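Local coordinates for proximal thread matrix protein 1 (Mytilus galloprovincialis, PDB 4CN9) that is a collagen-binding matrix protein of the mussel byssus, built from von Willebrand factor A domains and carrying zinc in a MIDAS motif, at residues F302-A306 and N373-K377; L275-F279 and F423-I429. Residues are numbered along the deposited sequence.

Interaction 1. Residues F302-A306 and N373-K377; sequences FADRA and NNGHK
A polar surface contact joins two loops at one end of the second von Willebrand factor A domain. Segment 302-306 is the tight turn of a beta-hairpin between strands 295-302 and 306-310, closed by a backbone hydrogen bond from Ala303 N to Arg305 O, 2.8 Å; segment 373-377 leads from strand 362-369 toward helix 379-388. The CA atoms of Asp304 and Asn374 lie 7.4 Å apart, those of Arg305 and His376 8.0 Å, so side chains must bridge the gap. Asn374 (chi1 p) reaches across, its ND2 donating to Asp304 O at 3.0 Å, while its OD1 accepts from His376 N at 3.1 Å, forming an Asx turn. Within that turn Gly375 (phi 85°, psi 4°) adopts angles at which a CB would jam against the preceding carbonyl O. This rim lies at the C-terminal ends of the parallel strands of a Rossmann-like sheet; in the first A domain, away from this contact, the corresponding end holds the zinc MIDAS of Ser63, Ser65 and Asp174. Arg305 (chi1 m, chi2 m, chi3 t) donates a second hydrogen bond to Asp304 O from NH1 (2.9 Å) and lays its guanidinium flat on His376 (chi1 t), centres 3.7 Å apart and planes at 7°; flat, polar groups can stack face to face while their edges keep meeting solvent. Asn374 ND2 also donates to Gln335, and Arg305 and His376 touch Asp340 of helix 338-349.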
loop_
_atom_site.group_PDB
_atom_site.type_symbol
_atom_site.label_atom_id
_atom_site.label_comp_id
_atom_site.label_asym_id
_atom_site.label_seq_id
_atom_site.Cartn_x
_atom_site.Cartn_y
_atom_site.Cartn_z
ATOM N N PHE A 302 -20.696 -3.786 13.911
ATOM C CA PHE A 302 -21.705 -2.996 13.214
ATOM C C PHE A 302 -22.884 -3.839 12.748
ATOM O O PHE A 302 -22.730 -4.996 12.384
ATOM C CB PHE A 302 -21.104 -2.190 12.059
ATOM C CG PHE A 302 -20.350 -3.013 11.051
ATOM C CD1 PHE A 302 -21.009 -3.573 9.965
ATOM C CD2 PHE A 302 -18.981 -3.201 11.171
ATOM C CE1 PHE A 302 -20.324 -4.326 9.031
ATOM C CE2 PHE A 302 -18.280 -3.950 10.240
ATOM C CZ PHE A 302 -18.948 -4.521 9.174
ATOM N N ALA A 303 -24.071 -3.251 12.847
ATOM C CA ALA A 303 -25.283 -3.828 12.286
ATOM C C ALA A 303 -26.007 -2.638 11.683
ATOM O O ALA A 303 -25.520 -2.074 10.718
ATOM C CB ALA A 303 -26.098 -4.532 13.344
ATOM N N ASP A 304 -27.130 -2.204 12.238
ATOM C CA ASP A 304 -27.706 -0.947 11.739
ATOM C C ASP A 304 -26.822 0.245 12.096
ATOM O O ASP A 304 -26.764 1.221 11.356
ATOM C CB ASP A 304 -29.122 -0.719 12.263
ATOM C CG ASP A 304 -29.217 -0.860 13.745
ATOM O OD1 ASP A 304 -28.540 -1.757 14.317
ATOM O OD2 ASP A 304 -29.954 -0.047 14.346
ATOM N N ARG A 305 -26.142 0.165 13.240
ATOM C CA ARG A 305 -25.226 1.227 13.671
ATOM C C ARG A 305 -23.968 0.553 14.186
ATOM O O ARG A 305 -23.795 -0.640 13.950
ATOM C CB ARG A 305 -25.879 2.095 14.756
ATOM C CG ARG A 305 -27.094 2.908 14.268
ATOM C CD ARG A 305 -26.698 3.992 13.278
ATOM N NE ARG A 305 -27.841 4.823 12.843
ATOM C CZ ARG A 305 -28.574 4.620 11.744
ATOM N NH1 ARG A 305 -28.332 3.593 10.940
ATOM N NH2 ARG A 305 -29.567 5.452 11.446
ATOM N N ALA A 306 -23.089 1.292 14.864
ATOM C CA ALA A 306 -21.831 0.707 15.348
ATOM C C ALA A 306 -21.652 0.843 16.862
ATOM O O ALA A 306 -22.154 1.783 17.479
ATOM C CB ALA A 306 -20.642 1.299 14.610
ATOM N N ASN A 373 -23.009 -1.712 2.528
ATOM C CA ASN A 373 -23.209 -0.596 3.437
ATOM C C ASN A 373 -24.646 -0.069 3.409
ATOM O O ASN A 373 -25.290 -0.049 2.350
ATOM C CB ASN A 373 -22.257 0.561 3.119
ATOM C CG ASN A 373 -22.168 1.560 4.272
ATOM O OD1 ASN A 373 -21.962 1.175 5.419
ATOM N ND2 ASN A 373 -22.328 2.837 3.973
ATOM N N ASN A 374 -25.126 0.371 4.570
ATOM C CA ASN A 374 -26.488 0.908 4.691
ATOM C C ASN A 374 -26.574 2.391 4.386
ATOM O O ASN A 374 -27.679 2.970 4.306
ATOM C CB ASN A 374 -27.105 0.587 6.067
ATOM C CG ASN A 374 -26.422 1.310 7.218
ATOM O OD1 ASN A 374 -25.417 2.015 7.047
ATOM N ND2 ASN A 374 -26.991 1.159 8.402
ATOM N N GLY A 375 -25.410 3.007 4.206
ATOM C CA GLY A 375 -25.324 4.404 3.821
ATOM C C GLY A 375 -25.389 5.428 4.946
ATOM O O GLY A 375 -25.375 6.641 4.681
ATOM N N HIS A 376 -25.436 4.990 6.203
ATOM C CA HIS A 376 -25.512 5.969 7.283
ATOM C C HIS A 376 -24.236 6.825 7.351
ATOM O O HIS A 376 -24.296 8.029 7.585
ATOM C CB HIS A 376 -25.799 5.310 8.628
ATOM C CG HIS A 376 -25.900 6.298 9.747
ATOM N ND1 HIS A 376 -26.919 7.225 9.832
ATOM C CD2 HIS A 376 -25.093 6.528 10.807
ATOM C CE1 HIS A 376 -26.736 7.976 10.907
ATOM N NE2 HIS A 376 -25.635 7.574 11.510
ATOM N N LYS A 377 -23.093 6.191 7.112
ATOM C CA LYS A 377 -21.820 6.874 6.935
ATOM C C LYS A 377 -21.154 6.334 5.670
ATOM O O LYS A 377 -21.445 5.233 5.235
ATOM C CB LYS A 377 -20.900 6.645 8.135
ATOM C CG LYS A 377 -21.358 7.290 9.431
ATOM C CD LYS A 377 -21.142 8.795 9.428
ATOM C CE LYS A 377 -21.745 9.417 10.680
ATOM N NZ LYS A 377 -21.724 10.878 10.639
#

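Interaction 2. Residues L275-F279 and F423-I429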
loop_
_atom_site.group_PDB
_atom_site.type_symbol
_atom_site.label_atom_id
_atom_site.label_comp_id
_atom_site.label_asym_id
_atom_site.label_seq_id
_atom_site.Cartn_x
_atom_site.Cartn_y
_atom_site.Cartn_z
ATOM N N LEU A 275 -17.598 -19.142 13.753
ATOM C CA LEU A 275 -16.481 -19.352 12.837
ATOM C C LEU A 275 -15.705 -18.036 12.659
ATOM O O LEU A 275 -14.470 -18.010 12.650
ATOM C CB LEU A 275 -16.971 -19.899 11.496
ATOM C CG LEU A 275 -17.381 -21.380 11.469
ATOM C CD1 LEU A 275 -18.031 -21.726 10.144
ATOM C CD2 LEU A 275 -16.186 -22.291 11.733
ATOM N N MET A 276 -16.442 -16.938 12.552
ATOM C CA MET A 276 -15.831 -15.623 12.431
ATOM C C MET A 276 -15.065 -15.238 13.701
ATOM O O MET A 276 -13.938 -14.734 13.631
ATOM C CB MET A 276 -16.914 -14.578 12.090
ATOM C CG MET A 276 -16.370 -13.186 11.797
ATOM S SD MET A 276 -17.719 -12.004 11.464
ATOM C CE MET A 276 -18.590 -12.078 13.012
ATOM N N LYS A 277 -15.646 -15.497 14.867
ATOM C CA LYS A 277 -14.933 -15.250 16.116
ATOM C C LYS A 277 -13.647 -16.075 16.208
ATOM O O LYS A 277 -12.602 -15.566 16.627
ATOM C CB LYS A 277 -15.826 -15.544 17.317
ATOM C CG LYS A 277 -16.963 -14.567 17.501
ATOM C CD LYS A 277 -17.901 -15.077 18.587
ATOM C CE LYS A 277 -18.824 -14.000 19.083
ATOM N NZ LYS A 277 -19.815 -14.565 20.061
ATOM N N ASN A 278 -13.710 -17.348 15.815
ATOM C CA ASN A 278 -12.526 -18.197 15.877
ATOM C C ASN A 278 -11.426 -17.658 14.969
ATOM O O ASN A 278 -10.250 -17.729 15.301
ATOM C CB ASN A 278 -12.854 -19.638 15.489
ATOM C CG ASN A 278 -13.704 -20.358 16.535
ATOM O OD1 ASN A 278 -13.956 -19.844 17.629
ATOM N ND2 ASN A 278 -14.134 -21.570 16.199
ATOM N N PHE A 279 -11.813 -17.107 13.823
ATOM C CA PHE A 279 -10.848 -16.520 12.898
ATOM C C PHE A 279 -10.106 -15.375 13.592
ATOM O O PHE A 279 -8.884 -15.309 13.569
ATOM C CB PHE A 279 -11.595 -16.070 11.635
ATOM C CG PHE A 279 -10.760 -15.322 10.627
ATOM C CD1 PHE A 279 -9.887 -15.987 9.797
ATOM C CD2 PHE A 279 -10.917 -13.961 10.458
ATOM C CE1 PHE A 279 -9.150 -15.308 8.848
ATOM C CE2 PHE A 279 -10.180 -13.273 9.497
ATOM C CZ PHE A 279 -9.309 -13.950 8.693
ATOM N N PHE A 423 -17.966 -18.928 5.629
ATOM C CA PHE A 423 -17.235 -18.722 6.866
ATOM C C PHE A 423 -16.284 -19.884 7.165
ATOM O O PHE A 423 -15.247 -19.689 7.782
ATOM C CB PHE A 423 -18.227 -18.483 7.999
ATOM C CG PHE A 423 -18.885 -17.122 7.940
ATOM C CD1 PHE A 423 -20.012 -16.913 7.169
ATOM C CD2 PHE A 423 -18.350 -16.048 8.645
ATOM C CE1 PHE A 423 -20.604 -15.658 7.107
ATOM C CE2 PHE A 423 -18.925 -14.799 8.585
ATOM C CZ PHE A 423 -20.058 -14.602 7.825
ATOM N N ASP A 424 -16.625 -21.084 6.696
ATOM C CA ASP A 424 -15.756 -22.238 6.865
ATOM C C ASP A 424 -14.439 -22.035 6.112
ATOM O O ASP A 424 -13.414 -22.605 6.481
ATOM C CB ASP A 424 -16.438 -23.504 6.330
ATOM C CG ASP A 424 -17.677 -23.889 7.127
ATOM O OD1 ASP A 424 -18.764 -23.306 6.897
ATOM O OD2 ASP A 424 -17.563 -24.795 7.965
ATOM N N LYS A 425 -14.467 -21.236 5.048
ATOM C CA LYS A 425 -13.272 -21.041 4.229
ATOM C C LYS A 425 -12.417 -19.852 4.672
ATOM O O LYS A 425 -11.454 -19.506 3.999
ATOM C CB LYS A 425 -13.649 -20.936 2.748
ATOM C CG LYS A 425 -14.491 -22.127 2.265
ATOM C CD LYS A 425 -14.173 -22.576 0.838
ATOM C CE LYS A 425 -14.292 -21.435 -0.163
ATOM N NZ LYS A 425 -14.370 -21.911 -1.586
ATOM N N LEU A 426 -12.740 -19.249 5.817
ATOM C CA LEU A 426 -11.893 -18.187 6.360
ATOM C C LEU A 426 -10.479 -18.698 6.612
ATOM O O LEU A 426 -9.522 -17.947 6.495
ATOM C CB LEU A 426 -12.482 -17.564 7.630
ATOM C CG LEU A 426 -13.549 -16.491 7.417
ATOM C CD1 LEU A 426 -14.209 -16.122 8.731
ATOM C CD2 LEU A 426 -12.963 -15.243 6.744
ATOM N N SER A 427 -10.341 -19.986 6.916
ATOM C CA SER A 427 -9.020 -20.580 7.133
ATOM C C SER A 427 -8.117 -20.419 5.901
ATOM O O SER A 427 -6.897 -20.260 6.015
ATOM C CB SER A 427 -9.174 -22.062 7.467
ATOM O OG SER A 427 -9.732 -22.758 6.361
ATOM N N LYS A 428 -8.724 -20.455 4.725
ATOM C CA LYS A 428 -8.008 -20.310 3.462
ATOM C C LYS A 428 -7.264 -18.972 3.305
ATOM O O LYS A 428 -6.315 -18.894 2.540
ATOM C CB LYS A 428 -8.989 -20.509 2.297
ATOM C CG LYS A 428 -8.650 -19.754 1.010
ATOM C CD LYS A 428 -9.687 -20.008 -0.111
ATOM C CE LYS A 428 -10.874 -19.024 -0.080
ATOM N NZ LYS A 428 -10.570 -17.668 -0.659
ATOM N N ILE A 429 -7.693 -17.918 4.003
ATOM C CA ILE A 429 -7.066 -16.598 3.846
ATOM C C ILE A 429 -6.273 -16.184 5.085
ATOM O O ILE A 429 -5.646 -15.131 5.104
ATOM C CB ILE A 429 -8.109 -15.474 3.546
ATOM C CG1 ILE A 429 -8.990 -15.209 4.758
ATOM C CG2 ILE A 429 -8.939 -15.811 2.311
ATOM C CD1 ILE A 429 -10.001 -14.090 4.542
#
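Leu275 opens the helical segment, its CB directed toward 423-429. Its CD1 lies 3.9 Å from Phe423 CB and 3.7 Å from Asp424 OD1: a branched aliphatic chain that packs into the heart of the contact while Asp424 borders it on the solvent side. Next, Met276 turns its CB sideways to meet Phe423 CD2 at 4.0 Å, and its CA approaches Leu426 CD1 at 4.1 Å; the flexible thioether chain helps fill space beside the aromatic ring, where Ile265 touches both residues. One turn beyond Leu275, linked by a backbone hydrogen bond from Phe279 N to Leu275 O (3.0 Å), Phe279 again faces the partner. Phe279 CE1 lies 3.6 Å from Leu426 O and Phe279 CD1 3.7 Å from Leu426 CB; Leu426 CD2 sits over the Phe279 ring in a CH-pi contact, 4.2 Å from the centroid, while Phe279 CE1 meets Ile429 CG1 at 4.1 Å. Phe423, Leu426 and Ile429 recur every three residues, matching backbone hydrogen bonds from Leu426 N to Phe423 O (3.2 Å) and Ile429 N to Leu426 O (3.1 Å). Phe279 and Phe423 also touch Ile396 and Val398 of strand 391-398, respectively: helix 272-285 and the approach to helix 430-437 share one sheet face, as in the alpha/beta/alpha sandwich of von Willebrand factor A domains.

Both interactions belong to the second von Willebrand factor A domain, with centres about 23 Å apart and nearest atoms about 8 Å apart. Interaction 1 lies within the stretch of chain closed by interaction 2, which brings an early helix against a segment near the domain's end. The two use no common helix or strand: interaction 1 joins loops at the rim of the sheet, interaction 2 layers leucine, isoleucine, methionine and phenylalanine against one face of the sheet. Chemistry follows place. The rim contact buries only 167 Å² and relies on a directional hydrogen bond and a polar stack; the buried one covers 359 Å², mainly through van der Waals contacts of apolar side chains and a CH-pi contact.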